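Local structure of uncharacterized protein (Bacteroides dorei DSM 17855, 5TGF) at residues T11-I16 with V39-A44. The protein is of unknown function but belongs to the beta-lactamase-related family, and is probably a hydrolase that can bind calcium. Residues are numbered along the deposited sequence; the frame is centred on the assembly and turned at random.
Sequences TPLDSI and VLFEKA
In the alpha/beta part of this beta-lactamase-like fold, the N-terminal helix 11-22 packs on the outermost strand 38-46 of the six-stranded antiparallel sheet, where Leu13 and Asp14 meet Phe41 and Lys43. The short segments run nearly parallel, at 22°, their axes 10.6 Å apart at closest approach, a separation spanned by side chains from both elements. Leu13 CD2 comes within 3.8 Å of Phe41 CD2, and the same side chain reaches Ile31 on the next strand and Leu329 and Ile336 of the C-terminal helix, as suits a buried, branched apolar residue. Phe41, on a classic beta bulge with Leu40 opposite Val33, has a ring broad enough to touch both helix residues; Asp14 CB lies 4.1 Å from its CZ, and the ring of Phe10 also meets it, the two planes nearly parallel. Beside this apolar patch the contact turns polar. The long, extended chain of Lys43 brings a charge from the strand to a salt bridge with Asp14 OD1, the carboxylate being carried strandward by a chi1 of -176°. Tyr45 OH bonds to OD1 as well, so two partners grip that oxygen. Lys43 NZ meets Asp14 OD1 at 2.6 Å on its syn side, 23° out of the carboxylate plane.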
ATOM      1  N   THR A  11      -7.860 -20.156 -17.135  1.00 21.40           N
ATOM      2  CA  THR A  11      -9.279 -19.986 -17.301  1.00 22.44           C
ATOM      3  C   THR A  11     -10.049 -19.594 -16.030  1.00 21.63           C
ATOM      4  O   THR A  11     -10.926 -18.742 -16.102  1.00 20.92           O
ATOM      5  CB  THR A  11      -9.913 -21.270 -17.884  1.00 26.77           C
ATOM      6  OG1 THR A  11      -9.313 -21.519 -19.142  1.00 29.06           O
ATOM      7  CG2 THR A  11     -11.388 -21.106 -18.072  1.00 29.28           C
ATOM      8  N   PRO A  12      -9.778 -20.248 -14.885  1.00 23.28           N
ATOM      9  CA  PRO A  12     -10.574 -19.878 -13.718  1.00 22.57           C
ATOM     10  C   PRO A  12     -10.386 -18.383 -13.306  1.00 22.96           C
ATOM     11  O   PRO A  12     -11.341 -17.734 -12.861  1.00 24.13           O
ATOM     12  CB  PRO A  12     -10.079 -20.833 -12.637  1.00 24.78           C
ATOM     13  CG  PRO A  12      -9.481 -21.978 -13.384  1.00 25.87           C
ATOM     14  CD  PRO A  12      -8.849 -21.355 -14.581  1.00 25.01           C
ATOM     15  N   LEU A  13      -9.177 -17.848 -13.469  1.00 19.01           N
ATOM     16  CA  LEU A  13      -8.929 -16.441 -13.151  1.00 19.45           C
ATOM     17  C   LEU A  13      -9.651 -15.544 -14.159  1.00 19.72           C
ATOM     18  O   LEU A  13     -10.345 -14.600 -13.790  1.00 15.42           O
ATOM     19  CB  LEU A  13      -7.429 -16.158 -13.160  1.00 19.46           C
ATOM     20  CG  LEU A  13      -6.985 -14.733 -12.866  1.00 20.18           C
ATOM     21  CD1 LEU A  13      -7.405 -14.371 -11.450  1.00 24.47           C
ATOM     22  CD2 LEU A  13      -5.474 -14.579 -13.035  1.00 20.34           C
ATOM     23  N   ASP A  14      -9.495 -15.861 -15.449  1.00 22.02           N
ATOM     24  CA  ASP A  14     -10.132 -15.078 -16.516  1.00 22.44           C
ATOM     25  C   ASP A  14     -11.661 -15.093 -16.348  1.00 22.40           C
ATOM     26  O   ASP A  14     -12.338 -14.083 -16.578  1.00 21.13           O
ATOM     27  CB  ASP A  14      -9.696 -15.637 -17.876  1.00 22.98           C
ATOM     28  CG  ASP A  14     -10.225 -14.822 -19.066  1.00 27.58           C
ATOM     29  OD1 ASP A  14     -10.187 -13.566 -19.042  1.00 28.02           O
ATOM     30  OD2 ASP A  14     -10.592 -15.463 -20.077  1.00 27.66           O
ATOM     31  N   SER A  15     -12.215 -16.206 -15.868  1.00 23.91           N
ATOM     32  CA  SER A  15     -13.668 -16.303 -15.738  1.00 24.22           C
ATOM     33  C   SER A  15     -14.135 -15.374 -14.647  1.00 21.44           C
ATOM     34  O   SER A  15     -15.170 -14.729 -14.773  1.00 19.79           O
ATOM     35  CB  SER A  15     -14.139 -17.730 -15.417  1.00 30.27           C
ATOM     36  OG  SER A  15     -14.028 -18.566 -16.549  1.00 43.80           O
ATOM     37  N   ILE A  16     -13.377 -15.319 -13.561  1.00 21.19           N
ATOM     38  CA  ILE A  16     -13.786 -14.482 -12.428  1.00 21.78           C
ATOM     39  C   ILE A  16     -13.732 -13.001 -12.829  1.00 17.95           C
ATOM     40  O   ILE A  16     -14.659 -12.254 -12.572  1.00 19.38           O
ATOM     41  CB  ILE A  16     -12.910 -14.738 -11.192  1.00 25.21           C
ATOM     42  CG1 ILE A  16     -13.176 -16.151 -10.649  1.00 27.01           C
ATOM     43  CG2 ILE A  16     -13.178 -13.680 -10.116  1.00 28.82           C
ATOM     44  CD1 ILE A  16     -12.164 -16.619  -9.597  1.00 29.00           C
ATOM     45  N   VAL A  39       6.309 -13.939 -17.220  1.00 24.67           N
ATOM     46  CA  VAL A  39       4.925 -13.510 -17.242  1.00 24.73           C
ATOM     47  C   VAL A  39       4.006 -14.683 -17.597  1.00 26.13           C
ATOM     48  O   VAL A  39       4.020 -15.151 -18.722  1.00 27.69           O
ATOM     49  CB  VAL A  39       4.725 -12.345 -18.226  1.00 24.41           C
ATOM     50  CG1 VAL A  39       3.254 -12.007 -18.359  1.00 26.03           C
ATOM     51  CG2 VAL A  39       5.512 -11.127 -17.757  1.00 24.81           C
ATOM     52  N   LEU A  40       3.188 -15.142 -16.657  1.00 21.05           N
ATOM     53  CA  LEU A  40       2.289 -16.290 -16.900  1.00 21.72           C
ATOM     54  C   LEU A  40       0.949 -15.902 -17.484  1.00 22.50           C
ATOM     55  O   LEU A  40       0.307 -16.705 -18.139  1.00 19.98           O
ATOM     56  CB  LEU A  40       2.037 -17.069 -15.612  1.00 23.19           C
ATOM     57  CG  LEU A  40       3.230 -17.729 -14.925  1.00 26.73           C
ATOM     58  CD1 LEU A  40       2.693 -18.780 -13.965  1.00 26.78           C
ATOM     59  CD2 LEU A  40       4.211 -18.361 -15.917  1.00 25.08           C
ATOM     60  N   PHE A  41       0.470 -14.711 -17.164  1.00 20.52           N
ATOM     61  CA  PHE A  41      -0.847 -14.280 -17.585  1.00 20.34           C
ATOM     62  C   PHE A  41      -0.897 -12.767 -17.549  1.00 20.81           C
ATOM     63  O   PHE A  41      -0.515 -12.156 -16.561  1.00 19.87           O
ATOM     64  CB  PHE A  41      -1.921 -14.884 -16.679  1.00 21.10           C
ATOM     65  CG  PHE A  41      -3.314 -14.594 -17.133  1.00 20.82           C
ATOM     66  CD1 PHE A  41      -3.864 -15.262 -18.226  1.00 20.61           C
ATOM     67  CD2 PHE A  41      -4.086 -13.659 -16.478  1.00 19.20           C
ATOM     68  CE1 PHE A  41      -5.166 -14.974 -18.634  1.00 23.20           C
ATOM     69  CE2 PHE A  41      -5.373 -13.374 -16.889  1.00 20.60           C
ATOM     70  CZ  PHE A  41      -5.924 -14.045 -17.948  1.00 20.52           C
ATOM     71  N   GLU A  42      -1.356 -12.174 -18.656  1.00 21.67           N
ATOM     72  CA  GLU A  42      -1.440 -10.719 -18.787  1.00 23.41           C
ATOM     73  C   GLU A  42      -2.556 -10.409 -19.759  1.00 22.18           C
ATOM     74  O   GLU A  42      -2.565 -10.925 -20.873  1.00 22.88           O
ATOM     75  CB  GLU A  42      -0.113 -10.149 -19.297  1.00 28.67           C
ATOM     76  CG  GLU A  42       0.060  -8.651 -19.120  1.00 35.88           C
ATOM     77  CD  GLU A  42       1.475  -8.185 -19.450  1.00 46.12           C
ATOM     78  OE1 GLU A  42       2.034  -8.611 -20.487  1.00 48.41           O
ATOM     79  OE2 GLU A  42       2.049  -7.412 -18.651  1.00 58.50           O
ATOM     80  N   LYS A  43      -3.530  -9.606 -19.330  1.00 18.76           N
ATOM     81  CA  LYS A  43      -4.745  -9.400 -20.105  1.00 19.60           C
ATOM     82  C   LYS A  43      -5.413  -8.116 -19.678  1.00 20.87           C
ATOM     83  O   LYS A  43      -5.437  -7.778 -18.475  1.00 17.89           O
ATOM     84  CB  LYS A  43      -5.730 -10.536 -19.890  1.00 21.89           C
ATOM     85  CG  LYS A  43      -6.942 -10.460 -20.804  1.00 24.90           C
ATOM     86  CD  LYS A  43      -7.785 -11.715 -20.764  1.00 27.77           C
ATOM     87  CE  LYS A  43      -8.989 -11.560 -21.668  1.00 29.32           C
ATOM     88  NZ  LYS A  43      -9.929 -12.712 -21.529  1.00 31.41           N
ATOM     89  N   ALA A  44      -5.939  -7.391 -20.658  1.00 19.59           N
ATOM     90  CA  ALA A  44      -6.708  -6.189 -20.375  1.00 21.16           C
ATOM     91  C   ALA A  44      -8.164  -6.431 -20.741  1.00 21.34           C
ATOM     92  O   ALA A  44      -8.466  -7.225 -21.624  1.00 25.07           O
ATOM     93  CB  ALA A  44      -6.123  -5.006 -21.125  1.00 21.72           C
TER